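Local coordinates for protein alpha-1,4-endofucoidanase (Mariniflexile fucanivorans, PDB 6DLH) that hydrolyses fucoidan internally as a retaining endo-acting glycoside hydrolase of family GH107, its chain joining a catalytic domain to calcium-binding immunoglobulin-like domains, at residues A[143-151]-A[220-231]. Residues are numbered along the deposited sequence; the frame is centred on the assembly and turned at random.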
loop_
_atom_site.group_PDB
_atom_site.type_symbol
_atom_site.label_atom_id
_atom_site.label_comp_id
_atom_site.label_asym_id
_atom_site.label_seq_id
_atom_site.Cartn_x
_atom_site.Cartn_y
_atom_site.Cartn_z
ATOM N N ARG A 143 -2.590 -8.724 -13.048
ATOM C CA ARG A 143 -1.319 -8.066 -13.325
ATOM C C ARG A 143 -1.226 -6.811 -12.464
ATOM O O ARG A 143 -2.183 -6.468 -11.773
ATOM C CB ARG A 143 -1.186 -7.766 -14.826
ATOM C CG ARG A 143 -0.858 -9.000 -15.657
ATOM C CD ARG A 143 -1.093 -8.895 -17.152
ATOM N NE ARG A 143 0.190 -8.750 -17.812
ATOM C CZ ARG A 143 0.766 -9.653 -18.598
ATOM N NH1 ARG A 143 0.042 -10.522 -19.285
ATOM N NH2 ARG A 143 2.078 -9.664 -18.698
ATOM N N THR A 144 -0.062 -6.149 -12.479
ATOM C CA THR A 144 0.160 -5.006 -11.605
ATOM C C THR A 144 0.771 -3.843 -12.387
ATOM O O THR A 144 1.490 -4.041 -13.370
ATOM C CB THR A 144 1.007 -5.381 -10.379
ATOM O OG1 THR A 144 2.358 -5.504 -10.821
ATOM C CG2 THR A 144 0.578 -6.684 -9.744
ATOM N N GLU A 145 0.437 -2.630 -11.931
ATOM C CA GLU A 145 0.983 -1.369 -12.413
ATOM C C GLU A 145 1.492 -0.635 -11.181
ATOM O O GLU A 145 0.799 -0.596 -10.167
ATOM C CB GLU A 145 -0.109 -0.564 -13.134
ATOM C CG GLU A 145 0.345 0.785 -13.689
ATOM C CD GLU A 145 -0.745 1.677 -14.295
ATOM O OE1 GLU A 145 -1.901 1.640 -13.804
ATOM O OE2 GLU A 145 -0.439 2.428 -15.258
ATOM N N ILE A 146 2.698 -0.068 -11.266
ATOM C CA ILE A 146 3.315 0.522 -10.091
ATOM C C ILE A 146 3.486 2.020 -10.302
ATOM O O ILE A 146 4.040 2.444 -11.317
ATOM C CB ILE A 146 4.648 -0.181 -9.747
ATOM C CG1 ILE A 146 4.457 -1.681 -9.477
ATOM C CG2 ILE A 146 5.346 0.526 -8.591
ATOM C CD1 ILE A 146 3.697 -2.005 -8.206
ATOM N N TYR A 147 3.012 2.798 -9.321
ATOM C CA TYR A 147 3.079 4.247 -9.366
ATOM C C TYR A 147 4.337 4.743 -8.660
ATOM O O TYR A 147 4.602 4.371 -7.519
ATOM C CB TYR A 147 1.861 4.872 -8.686
ATOM C CG TYR A 147 1.943 6.373 -8.563
ATOM C CD1 TYR A 147 2.671 6.979 -7.546
ATOM C CD2 TYR A 147 1.298 7.195 -9.477
ATOM C CE1 TYR A 147 2.760 8.358 -7.441
ATOM C CE2 TYR A 147 1.365 8.574 -9.379
ATOM C CZ TYR A 147 2.098 9.158 -8.359
ATOM O OH TYR A 147 2.153 10.519 -8.278
ATOM N N VAL A 148 5.081 5.619 -9.349
ATOM C CA VAL A 148 6.248 6.288 -8.798
ATOM C C VAL A 148 6.158 7.763 -9.167
ATOM O O VAL A 148 5.987 8.100 -10.332
ATOM C CB VAL A 148 7.567 5.670 -9.307
ATOM C CG1 VAL A 148 8.768 6.531 -8.932
ATOM C CG2 VAL A 148 7.762 4.240 -8.813
ATOM N N ASN A 149 6.237 8.633 -8.159
ATOM C CA ASN A 149 6.331 10.051 -8.442
ATOM C C ASN A 149 7.781 10.356 -8.799
ATOM O O ASN A 149 8.699 9.897 -8.122
ATOM C CB ASN A 149 5.772 10.908 -7.308
ATOM C CG ASN A 149 5.711 12.370 -7.684
ATOM O OD1 ASN A 149 6.726 13.064 -7.633
ATOM N ND2 ASN A 149 4.538 12.842 -8.079
ATOM N N SER A 150 7.964 11.118 -9.881
ATOM C CA SER A 150 9.264 11.308 -10.505
ATOM C C SER A 150 10.220 12.078 -9.595
ATOM O O SER A 150 11.428 11.887 -9.694
ATOM C CB SER A 150 9.123 11.971 -11.853
ATOM O OG SER A 150 8.553 11.074 -12.800
ATOM N N TYR A 151 9.668 12.928 -8.717
ATOM C CA TYR A 151 10.436 13.748 -7.790
ATOM C C TYR A 151 11.073 12.879 -6.707
ATOM O O TYR A 151 12.032 13.306 -6.072
ATOM C CB TYR A 151 9.564 14.820 -7.129
ATOM C CG TYR A 151 9.415 16.099 -7.914
ATOM C CD1 TYR A 151 10.344 17.126 -7.807
ATOM C CD2 TYR A 151 8.340 16.288 -8.769
ATOM C CE1 TYR A 151 10.211 18.302 -8.534
ATOM C CE2 TYR A 151 8.191 17.459 -9.499
ATOM C CZ TYR A 151 9.130 18.470 -9.386
ATOM O OH TYR A 151 8.975 19.621 -10.109
ATOM N N ILE A 220 5.748 -7.335 -11.383
ATOM C CA ILE A 220 5.423 -5.973 -11.790
ATOM C C ILE A 220 5.288 -5.939 -13.310
ATOM O O ILE A 220 6.265 -6.198 -14.008
ATOM C CB ILE A 220 6.521 -5.001 -11.313
ATOM C CG1 ILE A 220 6.563 -4.911 -9.785
ATOM C CG2 ILE A 220 6.353 -3.632 -11.966
ATOM C CD1 ILE A 220 7.632 -3.993 -9.246
ATOM N N ASP A 221 4.097 -5.589 -13.817
ATOM C CA ASP A 221 3.875 -5.619 -15.257
ATOM C C ASP A 221 4.065 -4.239 -15.888
ATOM O O ASP A 221 4.337 -4.145 -17.080
ATOM C CB ASP A 221 2.519 -6.220 -15.638
ATOM C CG ASP A 221 2.337 -7.642 -15.152
ATOM O OD1 ASP A 221 2.033 -7.812 -13.964
ATOM O OD2 ASP A 221 2.506 -8.568 -15.969
ATOM N N ALA A 222 3.908 -3.175 -15.090
ATOM C CA ALA A 222 3.886 -1.818 -15.619
ATOM C C ALA A 222 4.351 -0.845 -14.547
ATOM O O ALA A 222 4.129 -1.095 -13.368
ATOM C CB ALA A 222 2.494 -1.457 -16.095
ATOM N N TRP A 223 4.991 0.248 -14.989
ATOM C CA TRP A 223 5.375 1.373 -14.152
ATOM C C TRP A 223 4.804 2.657 -14.754
ATOM O O TRP A 223 4.969 2.907 -15.943
ATOM C CB TRP A 223 6.905 1.493 -14.089
ATOM C CG TRP A 223 7.651 0.335 -13.502
ATOM C CD1 TRP A 223 8.013 -0.817 -14.135
ATOM C CD2 TRP A 223 8.186 0.250 -12.169
ATOM N NE1 TRP A 223 8.718 -1.620 -13.281
ATOM C CE2 TRP A 223 8.841 -0.993 -12.069
ATOM C CE3 TRP A 223 8.171 1.097 -11.055
ATOM C CZ2 TRP A 223 9.464 -1.412 -10.894
ATOM C CZ3 TRP A 223 8.783 0.683 -9.891
ATOM C CH2 TRP A 223 9.419 -0.558 -9.816
ATOM N N CYS A 224 4.174 3.502 -13.936
ATOM C CA CYS A 224 3.794 4.812 -14.439
ATOM C C CYS A 224 4.445 5.887 -13.576
ATOM O O CYS A 224 4.273 5.878 -12.359
ATOM C CB CYS A 224 2.278 4.983 -14.526
ATOM S SG CYS A 224 1.415 4.843 -12.937
ATOM N N PHE A 225 5.183 6.802 -14.229
ATOM C CA PHE A 225 5.958 7.827 -13.545
ATOM C C PHE A 225 5.269 9.180 -13.677
ATOM O O PHE A 225 5.205 9.749 -14.762
ATOM C CB PHE A 225 7.387 7.887 -14.100
ATOM C CG PHE A 225 8.198 6.640 -13.848
ATOM C CD1 PHE A 225 8.813 6.432 -12.620
ATOM C CD2 PHE A 225 8.335 5.670 -14.830
ATOM C CE1 PHE A 225 9.548 5.277 -12.379
ATOM C CE2 PHE A 225 9.062 4.513 -14.587
ATOM C CZ PHE A 225 9.668 4.321 -13.363
ATOM N N ASP A 226 4.792 9.696 -12.543
ATOM C CA ASP A 226 4.056 10.944 -12.474
ATOM C C ASP A 226 5.041 12.108 -12.382
ATOM O O ASP A 226 6.201 11.908 -12.027
ATOM C CB ASP A 226 3.129 10.923 -11.257
ATOM C CG ASP A 226 1.962 11.892 -11.315
ATOM O OD1 ASP A 226 1.785 12.546 -12.363
ATOM O OD2 ASP A 226 1.227 11.972 -10.303
ATOM N N SER A 227 4.561 13.319 -12.706
ATOM C CA SER A 227 5.307 14.556 -12.522
ATOM C C SER A 227 6.624 14.531 -13.294
ATOM O O SER A 227 7.572 15.211 -12.910
ATOM C CB SER A 227 5.540 14.835 -11.059
ATOM O OG SER A 227 4.312 15.070 -10.394
ATOM N N ALA A 228 6.652 13.760 -14.388
ATOM C CA ALA A 228 7.852 13.474 -15.160
ATOM C C ALA A 228 8.345 14.715 -15.907
ATOM O O ALA A 228 9.536 14.997 -15.895
ATOM C CB ALA A 228 7.597 12.310 -16.088
ATOM N N ASP A 229 7.442 15.467 -16.543
ATOM C CA ASP A 229 7.869 16.663 -17.254
ATOM C C ASP A 229 8.242 17.767 -16.265
ATOM O O ASP A 229 9.094 18.597 -16.572
ATOM C CB ASP A 229 6.879 17.116 -18.333
ATOM C CG ASP A 229 5.500 17.481 -17.815
ATOM O OD1 ASP A 229 5.249 17.294 -16.609
ATOM O OD2 ASP A 229 4.679 17.949 -18.629
ATOM N N ASN A 230 7.604 17.771 -15.085
ATOM C CA ASN A 230 7.886 18.772 -14.065
ATOM C C ASN A 230 9.369 18.752 -13.692
ATOM O O ASN A 230 9.978 19.808 -13.532
ATOM C CB ASN A 230 7.047 18.583 -12.797
ATOM C CG ASN A 230 5.550 18.652 -13.020
ATOM O OD1 ASN A 230 4.959 17.768 -13.636
ATOM N ND2 ASN A 230 4.920 19.684 -12.484
ATOM N N VAL A 231 9.943 17.549 -13.539
ATOM C CA VAL A 231 11.277 17.417 -12.970
ATOM C C VAL A 231 12.303 17.050 -14.042
ATOM O O VAL A 231 13.420 17.565 -14.022
ATOM C CB VAL A 231 11.328 16.458 -11.760
ATOM C CG1 VAL A 231 10.906 15.038 -12.116
ATOM C CG2 VAL A 231 12.699 16.460 -11.099
#
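Ile220 sets CG2 3.7 Å from CG1 of Ile146, the two side chains crossing at about a right angle above one face of the Trp223 ring. Asp221 grips the start of strand 143-149: OD1 accepts from Thr144 N on its anti side, tilted well out of the carboxylate plane, while OD2 forms a salt bridge with Arg143 NE at 3.0 Å, guanidinium and carboxylate planes 75° apart. The strands then run parallel, bonded Ile146 N to Ala222 O, Cys224 N to Ile146 O, Val148 N to Cys224 O and Asp226 N to Val148 O. Trp223 meets Val148 CG2 at its edge, and Phe225 lies alongside Val148, CD1 3.6 Å from its CB; helix 198-216, part of the beta-alpha-beta crossover between these strands, packs on both aromatics. On the sheet face carrying Tyr147, Cys224 and Asp226, Asp226 OD2 takes the Tyr147 hydroxyl on its anti lone pair, OH to OD2 2.7 Å. Asp226 O accepts Ser150 N and OG from opposite faces of its plane. Ser227 OG, also held by Arg156, receives Asn149 ND2 at 3.2 Å; with CG anti to the backbone N (chi1 -173°), Asn149 turns OD1 to Tyr151 N in an Asx turn. With an alanine in place of Asn149, Tyr151 N would probably lose this acceptor and Ser227 OG its amide donor. Val231 CB sits over the Tyr151 ring centre in a CH-pi contact. In this parallel sheet, consistent with a GH29-like barrel, Tyr147 and Asn270 hold different Asp226 carboxylate oxygens, probably limiting its rotation.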